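Local coordinates for nird-like protein (Hydrogenobacter thermophilus, PDB 4CH7) that catalyses the decarboxylation of siroheme to 12,18-didecarboxysiroheme, probably through a monodecarboxylated intermediate, as a step in heme d1 biosynthesis, at residues A[8-11]-A[12-16]; A[23-26]-A[27-31]; A[112-115]-A[116-120]; A[283-286]-A[287-291]; A[325-328]-A[329-333]. All coordinates share one frame; numbering follows the deposited sequence. Where two conformers were deposited one is given.

Contact 1 (A[8-11]-A[12-16]); sequences ILKI and IQKDI
The amide nitrogen NE2 of Gln13 donates a short bond to Leu9 O, 2.6 Å long, where helix 4-11 gives out. It comes from above the carbonyl plane, 61° out of it, while the oxygen lies close to the plane of the Gln13 amide. CG of Gln13 is anti to its own carbonyl carbon (chi1 -64°) and the chain runs extended from there, which carries the amide back over the last turn; NE2 also rests 3.3 Å from CG of Leu9. A glutamine suits this place because its N-H reaches a carbonyl of the final turn. The backbone still makes one good helical bond, Ile12 N to Ile8 O at 3.1 Å, and then only a weak one from Lys14 N to Ile11 O. Ile12 holds CG1 in the crowded position between N and C (chi1 61°), 3.3 Å from Ile8 O, and its CG2 meets CG2 of Ile11 at 4.1 Å. With an alanine here, the missing branches would probably open a gap beside Ile8 O and leave Ile41 and Ala222 with less apolar surface to pack on. Lys10 and Lys14 run side by side, NZ to NZ 4.6 Å, near enough that the like charges would probably repel. Ile8 and Ile12 face helix 34-47, Ile11 packs on helix 22-30, and the chain beyond the helix is hydrogen-bonded to strand 217-222 through Ile12 and Ile16.

Contact 2 (A[23-26]-A[27-31]); sequences FSVL and AQEVG
Helix 22-30, which with helix 34-47 probably forms the helix-turn-helix pair of the N-terminal HTH domain, is held by successive backbone bonds and closed by a Schellman motif. Ala27 N bonds to Phe23 O, Gln28 N to Ser24 O, Glu29 N to Val25 O and Val30 N to Leu26 O, the last at 2.8 Å. At the end, Gly31 is the C-prime residue: at its backbone angles (phi 99°) a CB would be jammed against the carbonyl oxygen of Val30, so glycine fits, and Ile32 N turns back to Ala27 O. The buried face carries apolar residues. Phe23 and Leu26 meet helix 34-47, while Leu26 and Val30 also reach helix 4-11. Ala27, small enough for a buried site, sets CB 3.1 Å from Phe23 O. The outer face carries Ser24, Gln28 and Glu29 beside Val25. One water joins the hydroxyl and the carbonyl oxygen of Ser24, 2.9 Å from OG and 3.0 Å from O, to which it donates; it accepts only a weak bond from Gln28 NE2. Gln28 is bent at chi2 (-64°), which folds its amide toward that water. Glu29 lies alongside Val25, both pointing the same way, and CG1 of Val25 is 4.2 Å from CD of Glu29. Its extended chain crosses Leu26 at an angle, bringing the carboxylate oxygen OE1 to 3.6 Å from the methyl CD2 of Leu26.

Contact 3 (A[112-115]-A[116-120]); sequences EISE and LEDVV
Glu115 and Asp118 slant across each other at the start of helix 116-126, their carboxylate planes turned 56° apart. OD2 of Asp118 lies 3.5 Å from CB of Glu115, and the closest carboxylate oxygens, Asp118 OD2 and Glu115 OE2, are 4.2 Å apart. Two like charges so close would probably disfavour each other, but OD1 of Asp118 has a salt bridge to Arg121, and the positive end of the helix dipole would probably ease them. Glu115 is the N-cap residue of this helix, the second of the beta-alpha-beta-beta-alpha-beta unit of an AsnC-like ligand-binding domain. Glu115 O is gripped twice: Val119 N closes the first helical turn at 3.1 Å, and the hydroxyl OG of Ser114 donates at 3.0 Å, tilted 26° from the carbonyl plane. A weak bond from Asp118 N joins them. Ser114 gets its hydroxyl there with OG anti to the backbone N (chi1 170°), which also sets it 3.3 Å from CB of Asp118 and 3.4 Å from CG2 of Val119. Val119 and Leu116 turn to the sheet, Val119 toward strand 103-109 and Leu116 toward strands 65-71 and 132-139; Glu117 forms a salt bridge with Arg136.

Contact 4 (A[283-286]-A[287-291]); sequences GQEE and IKLLA
Gly283, the N-cap residue of helix 284-297, offers its carbonyl oxygen to Ile287 N in a weak bond of 3.4 Å. Its extended backbone, with phi at 162°, is readily reached by a residue that has no side chain. The next residue, Gln284, takes over the turn: Gln284 O receives Lys288 N at 3.0 Å, and a further weak bond from Ile287 N. Its side chain packs against Phe307 on strand 303-314. Glu285 O bonds to Leu289 N. Bent at chi2 (70°), the Glu285 side chain carries its carboxylate forward, toward the next turn, so that OE2 lies 3.4 Å from methyl CD1 of Leu289 and OE1 lies 3.9 Å from CD of Lys288. The Glu285 and Lys288 chains cross at about a right angle, and NZ of the lysine stays 4.5 Å from OE1 of Glu285, beyond a salt bridge, though the opposite charges may still attract weakly. Glutamate and lysine are natural choices on this exposed flank. Glu286 O accepts Leu290 N at 3.2 Å, while its carboxylate oxygen OE1 reaches back to Lys282 N, just ahead of the helix. An acid near this end would probably be favoured by the helix dipole. Inward-facing Ala291 meets Tyr303 and Leu305 of strand 303-314, as expected of the second helix of the beta-alpha-beta-beta-alpha-beta unit in the second AsnC-like domain.

Contact 5 (A[325-328]-A[329-333]); sequences ERWF and KELIS
Among the polar contacts, Glu325 and Lys329 pair one turn apart and lie side by side. OE2 of Glu325 stands 3.5 Å from NZ of Lys329, a salt bridge whose hydrogen bond is weak, and the lysine CE rests 3.7 Å from CG of Glu325. Bends at chi2 and chi4 fold the lysine chain back to its partner. Replacing Glu325 by an alanine would probably leave the Lys329 ammonium without its carboxylate mate and free to turn. Backbone bonds run alongside: Lys329 N meets Glu325 O at 2.8 Å and Ile332 N meets Phe328 O at 3.0 Å, whereas that of Glu330 N to Arg326 O is weak. The apolar contacts follow the same spacing. CD1 of Ile332 comes over one face of the Phe328 ring, 4.0 Å from CZ, and the two side chains meet at a slant. CD2 of Leu331 lies 4.0 Å from CH2 of Trp327, the pair pointing the same way. Large apolar groups suit this surface: Phe328, Leu331 and Ile332 touch Leu122, and Trp327 touches Met123. The split between charged outer residues and inward apolar groups makes the C-terminal helix 323-335 amphipathic, laid over helices 116-126 and 75-87.

The five contacts fall into two touching pairs and one isolated member. Contacts 1 and 2, with centres 11 Å apart, belong to the N-terminal HTH domain and meet where Ile11 CD1 lies 3.8 Å from Leu26 CD2. Contacts 3 and 5 are 12 Å apart between centres, and the C-terminal helix packs on the loop that leads into helix 116-126: Ser114 CB is 3.4 Å from Phe328 CZ. Those two pairs sit on opposite sides of the chain's centre. Contact 4, in the second AsnC-like domain, stands alone; its nearest neighbour, contact 1, is about 23 Å away between nearest atoms. All lie away from His93, the probable active-site residue on strand 91-97.

Contact 1 (A[8-11]-A[12-16])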
loop_
_atom_site.group_PDB
_atom_site.type_symbol
_atom_site.label_atom_id
_atom_site.label_comp_id
_atom_site.label_asym_id
_atom_site.label_seq_id
_atom_site.Cartn_x
_atom_site.Cartn_y
_atom_site.Cartn_z
ATOM N N ILE A 8 7.500 -23.544 -8.286
ATOM C CA ILE A 8 8.333 -22.353 -8.169
ATOM C C ILE A 8 7.482 -21.112 -7.930
ATOM O O ILE A 8 7.759 -20.326 -7.023
ATOM C CB ILE A 8 9.168 -22.141 -9.438
ATOM C CG1 ILE A 8 10.218 -23.236 -9.581
ATOM C CG2 ILE A 8 9.845 -20.791 -9.414
ATOM C CD1 ILE A 8 10.966 -23.183 -10.891
ATOM N N LEU A 9 6.461 -20.938 -8.766
ATOM C CA LEU A 9 5.517 -19.833 -8.637
ATOM C C LEU A 9 4.921 -19.789 -7.235
ATOM O O LEU A 9 4.808 -18.725 -6.627
ATOM C CB LEU A 9 4.396 -19.974 -9.669
ATOM C CG LEU A 9 3.212 -19.025 -9.488
ATOM C CD1 LEU A 9 3.653 -17.590 -9.712
ATOM C CD2 LEU A 9 2.056 -19.392 -10.404
ATOM N N LYS A 10 4.553 -20.961 -6.728
ATOM C CA LYS A 10 3.981 -21.091 -5.393
ATOM C C LYS A 10 4.974 -20.709 -4.292
ATOM O O LYS A 10 4.608 -20.048 -3.319
ATOM C CB LYS A 10 3.490 -22.528 -5.176
ATOM C CG LYS A 10 2.990 -22.819 -3.768
ATOM C CD LYS A 10 2.718 -24.301 -3.565
ATOM C CE LYS A 10 2.137 -24.571 -2.185
ATOM N NZ LYS A 10 3.041 -24.124 -1.090
ATOM N N ILE A 11 6.229 -21.119 -4.451
ATOM C CA ILE A 11 7.222 -20.986 -3.382
ATOM C C ILE A 11 7.823 -19.582 -3.247
ATOM O O ILE A 11 8.246 -19.191 -2.160
ATOM C CB ILE A 11 8.351 -22.052 -3.514
ATOM C CG1 ILE A 11 9.043 -22.285 -2.169
ATOM C CG2 ILE A 11 9.359 -21.664 -4.587
ATOM C CD1 ILE A 11 10.097 -23.380 -2.194
ATOM N N ILE A 12 7.857 -18.826 -4.341
ATOM C CA ILE A 12 8.411 -17.473 -4.307
ATOM C C ILE A 12 7.383 -16.448 -3.833
ATOM O O ILE A 12 7.682 -15.254 -3.718
ATOM C CB ILE A 12 8.956 -17.046 -5.675
ATOM C CG1 ILE A 12 7.842 -17.052 -6.727
ATOM C CG2 ILE A 12 10.094 -17.953 -6.083
ATOM C CD1 ILE A 12 8.299 -16.619 -8.113
ATOM N N GLN A 13 6.171 -16.924 -3.571
ATOM C CA GLN A 13 5.127 -16.089 -2.997
ATOM C C GLN A 13 5.109 -16.272 -1.487
ATOM O O GLN A 13 4.514 -15.475 -0.760
ATOM C CB GLN A 13 3.768 -16.438 -3.599
ATOM C CG GLN A 13 3.669 -16.167 -5.092
ATOM C CD GLN A 13 2.363 -16.649 -5.691
ATOM O OE1 GLN A 13 1.288 -16.160 -5.346
ATOM N NE2 GLN A 13 2.450 -17.614 -6.595
ATOM N N LYS A 14 5.765 -17.332 -1.023
ATOM C CA LYS A 14 5.978 -17.537 0.403
ATOM C C LYS A 14 7.138 -16.656 0.841
ATOM O O LYS A 14 7.943 -16.228 0.011
ATOM C CB LYS A 14 6.292 -19.004 0.698
ATOM C CG LYS A 14 5.230 -19.976 0.209
ATOM C CD LYS A 14 5.477 -21.386 0.725
ATOM C CE LYS A 14 5.315 -21.467 2.232
ATOM N NZ LYS A 14 5.316 -22.878 2.721
ATOM N N ASP A 15 7.218 -16.368 2.137
ATOM C CA ASP A 15 8.316 -15.567 2.665
ATOM C C ASP A 15 9.653 -16.236 2.361
ATOM O O ASP A 15 9.849 -17.414 2.657
ATOM C CB ASP A 15 8.154 -15.358 4.171
ATOM C CG ASP A 15 9.211 -14.437 4.750
ATOM O OD1 ASP A 15 9.817 -13.657 3.984
ATOM O OD2 ASP A 15 9.430 -14.486 5.979
ATOM N N ILE A 16 10.557 -15.479 1.750
ATOM C CA ILE A 16 11.863 -15.994 1.365
ATOM C C ILE A 16 12.845 -15.850 2.523
ATOM O O ILE A 16 13.031 -14.751 3.046
ATOM C CB ILE A 16 12.376 -15.276 0.107
ATOM C CG1 ILE A 16 11.423 -15.541 -1.057
ATOM C CG2 ILE A 16 13.780 -15.726 -0.255
ATOM C CD1 ILE A 16 11.892 -14.975 -2.359
#

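Contact 2 (A[23-26]-A[27-31])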
loop_
_atom_site.group_PDB
_atom_site.type_symbol
_atom_site.label_atom_id
_atom_site.label_comp_id
_atom_site.label_asym_id
_atom_site.label_seq_id
_atom_site.Cartn_x
_atom_site.Cartn_y
_atom_site.Cartn_z
ATOM N N PHE A 23 17.915 -18.771 -2.426
ATOM C CA PHE A 23 17.484 -19.483 -3.622
ATOM C C PHE A 23 18.079 -20.887 -3.690
ATOM O O PHE A 23 17.554 -21.759 -4.380
ATOM C CB PHE A 23 17.832 -18.684 -4.878
ATOM C CG PHE A 23 17.126 -17.362 -4.966
ATOM C CD1 PHE A 23 15.740 -17.305 -5.012
ATOM C CD2 PHE A 23 17.848 -16.177 -5.013
ATOM C CE1 PHE A 23 15.079 -16.085 -5.093
ATOM C CE2 PHE A 23 17.198 -14.953 -5.097
ATOM C CZ PHE A 23 15.811 -14.908 -5.136
ATOM N N SER A 24 19.180 -21.099 -2.977
ATOM C CA SER A 24 19.736 -22.436 -2.813
ATOM C C SER A 24 18.760 -23.269 -1.985
ATOM O O SER A 24 18.491 -24.434 -2.293
ATOM C CB SER A 24 21.101 -22.364 -2.124
ATOM O OG SER A 24 21.802 -23.587 -2.230
ATOM N N VAL A 25 18.217 -22.646 -0.941
ATOM C CA VAL A 25 17.232 -23.280 -0.069
ATOM C C VAL A 25 15.930 -23.583 -0.817
ATOM O O VAL A 25 15.398 -24.688 -0.717
ATOM C CB VAL A 25 16.930 -22.405 1.162
ATOM C CG1 VAL A 25 15.840 -23.032 2.014
ATOM C CG2 VAL A 25 18.187 -22.193 1.983
ATOM N N LEU A 26 15.426 -22.598 -1.560
ATOM C CA LEU A 26 14.223 -22.781 -2.370
ATOM C C LEU A 26 14.432 -23.864 -3.425
ATOM O O LEU A 26 13.540 -24.672 -3.680
ATOM C CB LEU A 26 13.810 -21.470 -3.045
ATOM C CG LEU A 26 13.429 -20.279 -2.163
ATOM C CD1 LEU A 26 12.750 -19.191 -2.982
ATOM C CD2 LEU A 26 12.546 -20.711 -1.013
ATOM N N ALA A 27 15.614 -23.872 -4.033
ATOM C CA ALA A 27 15.959 -24.871 -5.040
ATOM C C ALA A 27 15.886 -26.277 -4.463
ATOM O O ALA A 27 15.329 -27.183 -5.086
ATOM C CB ALA A 27 17.345 -24.608 -5.588
ATOM N N GLN A 28 16.472 -26.452 -3.283
ATOM C CA GLN A 28 16.412 -27.721 -2.572
ATOM C C GLN A 28 14.968 -28.126 -2.303
ATOM O O GLN A 28 14.583 -29.267 -2.555
ATOM C CB GLN A 28 17.182 -27.634 -1.253
ATOM C CG GLN A 28 18.701 -27.626 -1.414
ATOM C CD GLN A 28 19.230 -28.916 -2.007
ATOM O OE1 GLN A 28 18.719 -29.997 -1.721
ATOM N NE2 GLN A 28 20.257 -28.810 -2.839
ATOM N N GLU A 29 14.176 -27.183 -1.797
ATOM C CA GLU A 29 12.770 -27.439 -1.487
ATOM C C GLU A 29 11.940 -27.776 -2.730
ATOM O O GLU A 29 11.049 -28.628 -2.677
ATOM C CB GLU A 29 12.154 -26.247 -0.745
ATOM C CG GLU A 29 12.575 -26.133 0.718
ATOM C CD GLU A 29 12.136 -24.831 1.359
ATOM O OE1 GLU A 29 11.907 -23.852 0.619
ATOM O OE2 GLU A 29 12.026 -24.788 2.601
ATOM N N VAL A 30 12.228 -27.100 -3.838
ATOM C CA VAL A 30 11.536 -27.358 -5.100
ATOM C C VAL A 30 12.029 -28.658 -5.738
ATOM O O VAL A 30 11.246 -29.417 -6.317
ATOM C CB VAL A 30 11.672 -26.163 -6.075
ATOM C CG1 VAL A 30 11.379 -26.581 -7.508
ATOM C CG2 VAL A 30 10.745 -25.031 -5.652
ATOM N N GLY A 31 13.326 -28.923 -5.612
ATOM C CA GLY A 31 13.896 -30.143 -6.150
ATOM C C GLY A 31 14.584 -29.943 -7.484
ATOM O O GLY A 31 14.751 -30.894 -8.249
HETATM O O HOH W 1 20.633 -25.627 -3.996
#

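Contact 3 (A[112-115]-A[116-120])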
loop_
_atom_site.group_PDB
_atom_site.type_symbol
_atom_site.label_atom_id
_atom_site.label_comp_id
_atom_site.label_asym_id
_atom_site.label_seq_id
_atom_site.Cartn_x
_atom_site.Cartn_y
_atom_site.Cartn_z
ATOM N N GLU A 112 9.251 12.643 11.536
ATOM C CA GLU A 112 10.142 13.793 11.730
ATOM C C GLU A 112 10.304 14.720 10.520
ATOM O O GLU A 112 11.427 15.055 10.138
ATOM C CB GLU A 112 11.525 13.346 12.219
ATOM C CG GLU A 112 11.636 13.171 13.725
ATOM C CD GLU A 112 11.543 11.722 14.154
ATOM O OE1 GLU A 112 12.028 10.846 13.407
ATOM O OE2 GLU A 112 10.985 11.458 15.238
ATOM N N ILE A 113 9.189 15.137 9.932
ATOM C CA ILE A 113 9.202 16.154 8.886
ATOM C C ILE A 113 8.017 17.082 9.101
ATOM O O ILE A 113 8.168 18.302 9.199
ATOM C CB ILE A 113 9.139 15.538 7.473
ATOM C CG1 ILE A 113 10.497 14.950 7.085
ATOM C CG2 ILE A 113 8.712 16.581 6.446
ATOM C CD1 ILE A 113 10.583 14.492 5.647
ATOM N N SER A 114 6.840 16.476 9.186
ATOM C CA SER A 114 5.600 17.183 9.454
ATOM C C SER A 114 4.542 16.153 9.789
ATOM O O SER A 114 4.584 15.028 9.285
ATOM C CB SER A 114 5.159 17.979 8.228
ATOM O OG SER A 114 3.849 18.491 8.397
ATOM N N GLU A 115 3.605 16.522 10.653
ATOM C CA GLU A 115 2.470 15.654 10.919
ATOM C C GLU A 115 1.624 15.592 9.658
ATOM O O GLU A 115 1.575 16.557 8.894
ATOM C CB GLU A 115 1.650 16.177 12.095
ATOM C CG GLU A 115 2.411 16.191 13.408
ATOM C CD GLU A 115 1.660 16.899 14.511
ATOM O OE1 GLU A 115 0.424 16.744 14.585
ATOM O OE2 GLU A 115 2.308 17.613 15.303
ATOM N N LEU A 116 0.978 14.452 9.438
ATOM C CA LEU A 116 0.158 14.236 8.252
ATOM C C LEU A 116 -0.916 15.315 8.105
ATOM O O LEU A 116 -1.145 15.828 7.009
ATOM C CB LEU A 116 -0.474 12.842 8.299
ATOM C CG LEU A 116 -1.313 12.398 7.101
ATOM C CD1 LEU A 116 -0.996 10.962 6.729
ATOM C CD2 LEU A 116 -2.783 12.544 7.412
ATOM N N GLU A 117 -1.560 15.657 9.220
ATOM C CA GLU A 117 -2.605 16.679 9.243
ATOM C C GLU A 117 -2.114 18.053 8.792
ATOM O O GLU A 117 -2.866 18.821 8.186
ATOM C CB GLU A 117 -3.208 16.791 10.644
ATOM C CG GLU A 117 -4.330 15.803 10.929
ATOM C CD GLU A 117 -3.840 14.388 11.184
ATOM O OE1 GLU A 117 -2.613 14.164 11.207
ATOM O OE2 GLU A 117 -4.691 13.498 11.370
ATOM N N ASP A 118 -0.860 18.367 9.105
ATOM C CA ASP A 118 -0.264 19.628 8.678
ATOM C C ASP A 118 -0.012 19.604 7.172
ATOM O O ASP A 118 -0.311 20.569 6.467
ATOM C CB ASP A 118 1.046 19.892 9.427
ATOM C CG ASP A 118 0.831 20.185 10.900
ATOM O OD1 ASP A 118 -0.081 20.974 11.227
ATOM O OD2 ASP A 118 1.576 19.626 11.732
ATOM N N VAL A 119 0.540 18.491 6.696
ATOM C CA VAL A 119 0.812 18.291 5.275
ATOM C C VAL A 119 -0.427 18.521 4.410
ATOM O O VAL A 119 -0.366 19.242 3.416
ATOM C CB VAL A 119 1.379 16.878 5.009
ATOM C CG1 VAL A 119 1.535 16.627 3.524
ATOM C CG2 VAL A 119 2.709 16.696 5.717
ATOM N N VAL A 120 -1.547 17.919 4.798
ATOM C CA VAL A 120 -2.783 18.045 4.029
ATOM C C VAL A 120 -3.388 19.446 4.133
ATOM O O VAL A 120 -4.003 19.931 3.183
ATOM C CB VAL A 120 -3.832 16.975 4.430
ATOM C CG1 VAL A 120 -3.228 15.588 4.360
ATOM C CG2 VAL A 120 -4.379 17.232 5.824
#

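Contact 4 (A[283-286]-A[287-291])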
loop_
_atom_site.group_PDB
_atom_site.type_symbol
_atom_site.label_atom_id
_atom_site.label_comp_id
_atom_site.label_asym_id
_atom_site.label_seq_id
_atom_site.Cartn_x
_atom_site.Cartn_y
_atom_site.Cartn_z
ATOM N N GLY A 283 -18.985 -3.528 -15.131
ATOM C CA GLY A 283 -20.011 -2.512 -15.286
ATOM C C GLY A 283 -20.414 -1.934 -13.938
ATOM O O GLY A 283 -20.393 -2.641 -12.929
ATOM N N GLN A 284 -20.772 -0.652 -13.920
ATOM C CA GLN A 284 -21.218 0.018 -12.697
ATOM C C GLN A 284 -22.437 -0.662 -12.079
ATOM O O GLN A 284 -22.423 -1.025 -10.902
ATOM C CB GLN A 284 -21.558 1.487 -12.973
ATOM C CG GLN A 284 -20.385 2.460 -12.939
ATOM C CD GLN A 284 -20.839 3.885 -12.683
ATOM O OE1 GLN A 284 -22.022 4.137 -12.460
ATOM N NE2 GLN A 284 -19.900 4.823 -12.710
ATOM N N GLU A 285 -23.488 -0.812 -12.882
ATOM C CA GLU A 285 -24.754 -1.398 -12.442
ATOM C C GLU A 285 -24.557 -2.768 -11.799
ATOM O O GLU A 285 -25.246 -3.125 -10.841
ATOM C CB GLU A 285 -25.712 -1.515 -13.629
ATOM C CG GLU A 285 -27.089 -2.050 -13.276
ATOM C CD GLU A 285 -27.905 -1.069 -12.460
ATOM O OE1 GLU A 285 -27.716 0.153 -12.637
ATOM O OE2 GLU A 285 -28.741 -1.518 -11.650
ATOM N N GLU A 286 -23.604 -3.527 -12.331
ATOM C CA GLU A 286 -23.261 -4.836 -11.793
ATOM C C GLU A 286 -22.774 -4.724 -10.348
ATOM O O GLU A 286 -23.159 -5.521 -9.491
ATOM C CB GLU A 286 -22.191 -5.495 -12.666
ATOM C CG GLU A 286 -21.729 -6.851 -12.164
ATOM C CD GLU A 286 -20.613 -7.433 -13.002
ATOM O OE1 GLU A 286 -20.583 -7.175 -14.223
ATOM O OE2 GLU A 286 -19.763 -8.145 -12.434
ATOM N N ILE A 287 -21.925 -3.734 -10.089
ATOM C CA ILE A 287 -21.449 -3.451 -8.739
ATOM C C ILE A 287 -22.614 -3.016 -7.848
ATOM O O ILE A 287 -22.723 -3.455 -6.700
ATOM C CB ILE A 287 -20.344 -2.367 -8.744
ATOM C CG1 ILE A 287 -19.034 -2.934 -9.297
ATOM C CG2 ILE A 287 -20.116 -1.813 -7.347
ATOM C CD1 ILE A 287 -17.938 -1.899 -9.475
ATOM N N LYS A 288 -23.483 -2.161 -8.388
ATOM C CA LYS A 288 -24.672 -1.698 -7.678
ATOM C C LYS A 288 -25.523 -2.865 -7.190
ATOM O O LYS A 288 -25.997 -2.863 -6.054
ATOM C CB LYS A 288 -25.515 -0.782 -8.569
ATOM C CG LYS A 288 -25.006 0.652 -8.676
ATOM C CD LYS A 288 -25.986 1.526 -9.453
ATOM C CE LYS A 288 -25.500 2.965 -9.551
ATOM N NZ LYS A 288 -26.410 3.811 -10.377
ATOM N N LEU A 289 -25.711 -3.856 -8.057
ATOM C CA LEU A 289 -26.444 -5.072 -7.714
ATOM C C LEU A 289 -25.806 -5.777 -6.520
ATOM O O LEU A 289 -26.488 -6.109 -5.547
ATOM C CB LEU A 289 -26.494 -6.018 -8.916
ATOM C CG LEU A 289 -27.743 -5.980 -9.799
ATOM C CD1 LEU A 289 -28.136 -4.552 -10.132
ATOM C CD2 LEU A 289 -27.529 -6.781 -11.076
ATOM N N LEU A 290 -24.497 -5.997 -6.604
ATOM C CA LEU A 290 -23.735 -6.648 -5.540
ATOM C C LEU A 290 -23.860 -5.902 -4.212
ATOM O O LEU A 290 -24.017 -6.515 -3.157
ATOM C CB LEU A 290 -22.263 -6.769 -5.948
ATOM C CG LEU A 290 -21.253 -7.194 -4.880
ATOM C CD1 LEU A 290 -21.619 -8.543 -4.290
ATOM C CD2 LEU A 290 -19.841 -7.222 -5.450
ATOM N N ALA A 291 -23.790 -4.576 -4.274
ATOM C CA ALA A 291 -23.925 -3.743 -3.086
ATOM C C ALA A 291 -25.335 -3.835 -2.504
ATOM O O ALA A 291 -25.506 -3.950 -1.289
ATOM C CB ALA A 291 -23.576 -2.302 -3.412
#

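Contact 5 (A[325-328]-A[329-333])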
loop_
_atom_site.group_PDB
_atom_site.type_symbol
_atom_site.label_atom_id
_atom_site.label_comp_id
_atom_site.label_asym_id
_atom_site.label_seq_id
_atom_site.Cartn_x
_atom_site.Cartn_y
_atom_site.Cartn_z
ATOM N N GLU A 325 10.750 15.457 1.511
ATOM C CA GLU A 325 11.148 16.640 2.260
ATOM C C GLU A 325 11.399 17.809 1.316
ATOM O O GLU A 325 10.899 18.911 1.534
ATOM C CB GLU A 325 12.401 16.343 3.088
ATOM C CG GLU A 325 12.948 17.538 3.855
ATOM C CD GLU A 325 14.208 17.206 4.629
ATOM O OE1 GLU A 325 14.208 16.202 5.371
ATOM O OE2 GLU A 325 15.203 17.947 4.490
ATOM N N ARG A 326 12.161 17.550 0.257
ATOM C CA ARG A 326 12.443 18.557 -0.758
ATOM C C ARG A 326 11.156 19.049 -1.415
ATOM O O ARG A 326 10.994 20.246 -1.659
ATOM C CB ARG A 326 13.405 17.999 -1.808
ATOM C CG ARG A 326 13.669 18.938 -2.969
ATOM C CD ARG A 326 14.793 18.427 -3.858
ATOM N NE ARG A 326 14.653 17.008 -4.171
ATOM C CZ ARG A 326 13.805 16.516 -5.070
ATOM N NH1 ARG A 326 13.006 17.327 -5.748
ATOM N NH2 ARG A 326 13.752 15.212 -5.290
ATOM N N TRP A 327 10.241 18.124 -1.688
ATOM C CA TRP A 327 8.923 18.491 -2.186
ATOM C C TRP A 327 8.175 19.317 -1.149
ATOM O O TRP A 327 7.459 20.258 -1.493
ATOM C CB TRP A 327 8.100 17.247 -2.531
ATOM C CG TRP A 327 6.674 17.574 -2.864
ATOM C CD1 TRP A 327 6.176 17.915 -4.088
ATOM C CD2 TRP A 327 5.565 17.603 -1.957
ATOM N NE1 TRP A 327 4.823 18.151 -3.998
ATOM C CE2 TRP A 327 4.424 17.966 -2.700
ATOM C CE3 TRP A 327 5.423 17.354 -0.589
ATOM C CZ2 TRP A 327 3.162 18.088 -2.118
ATOM C CZ3 TRP A 327 4.170 17.475 -0.015
ATOM C CH2 TRP A 327 3.059 17.841 -0.778
ATOM N N PHE A 328 8.342 18.954 0.119
ATOM C CA PHE A 328 7.633 19.616 1.207
ATOM C C PHE A 328 8.081 21.064 1.403
ATOM O O PHE A 328 7.246 21.953 1.571
ATOM C CB PHE A 328 7.785 18.829 2.509
ATOM C CG PHE A 328 6.909 19.328 3.620
ATOM C CD1 PHE A 328 5.535 19.433 3.440
ATOM C CD2 PHE A 328 7.452 19.686 4.845
ATOM C CE1 PHE A 328 4.720 19.894 4.458
ATOM C CE2 PHE A 328 6.643 20.146 5.869
ATOM C CZ PHE A 328 5.274 20.251 5.674
ATOM N N LYS A 329 9.394 21.286 1.390
ATOM C CA LYS A 329 9.959 22.629 1.510
ATOM C C LYS A 329 9.385 23.542 0.436
ATOM O O LYS A 329 9.028 24.690 0.704
ATOM C CB LYS A 329 11.480 22.592 1.356
ATOM C CG LYS A 329 12.207 21.605 2.255
ATOM C CD LYS A 329 12.187 22.027 3.711
ATOM C CE LYS A 329 13.145 21.176 4.536
ATOM N NZ LYS A 329 14.553 21.315 4.069
ATOM N N GLU A 330 9.300 23.018 -0.784
ATOM C CA GLU A 330 8.767 23.764 -1.918
ATOM C C GLU A 330 7.319 24.183 -1.699
ATOM O O GLU A 330 6.927 25.289 -2.072
ATOM C CB GLU A 330 8.891 22.942 -3.202
ATOM C CG GLU A 330 10.124 23.277 -4.016
ATOM C CD GLU A 330 10.131 24.720 -4.473
ATOM O OE1 GLU A 330 9.240 25.096 -5.263
ATOM O OE2 GLU A 330 11.021 25.480 -4.038
ATOM N N LEU A 331 6.529 23.299 -1.094
ATOM C CA LEU A 331 5.152 23.626 -0.735
ATOM C C LEU A 331 5.126 24.757 0.288
ATOM O O LEU A 331 4.329 25.690 0.179
ATOM C CB LEU A 331 4.425 22.398 -0.182
ATOM C CG LEU A 331 2.992 22.640 0.294
ATOM C CD1 LEU A 331 2.148 23.179 -0.843
ATOM C CD2 LEU A 331 2.377 21.371 0.863
ATOM N N ILE A 332 6.002 24.658 1.285
ATOM C CA ILE A 332 6.165 25.709 2.280
ATOM C C ILE A 332 6.581 27.015 1.607
ATOM O O ILE A 332 5.985 28.067 1.837
ATOM C CB ILE A 332 7.239 25.334 3.323
ATOM C CG1 ILE A 332 6.850 24.058 4.074
ATOM C CG2 ILE A 332 7.468 26.490 4.293
ATOM C CD1 ILE A 332 5.625 24.215 4.948
ATOM N N SER A 333 7.606 26.931 0.765
ATOM C CA SER A 333 8.152 28.103 0.087
ATOM C C SER A 333 7.146 28.754 -0.861
ATOM O O SER A 333 7.067 29.977 -0.945
ATOM C CB SER A 333 9.428 27.735 -0.673
ATOM O OG SER A 333 10.027 28.880 -1.252
#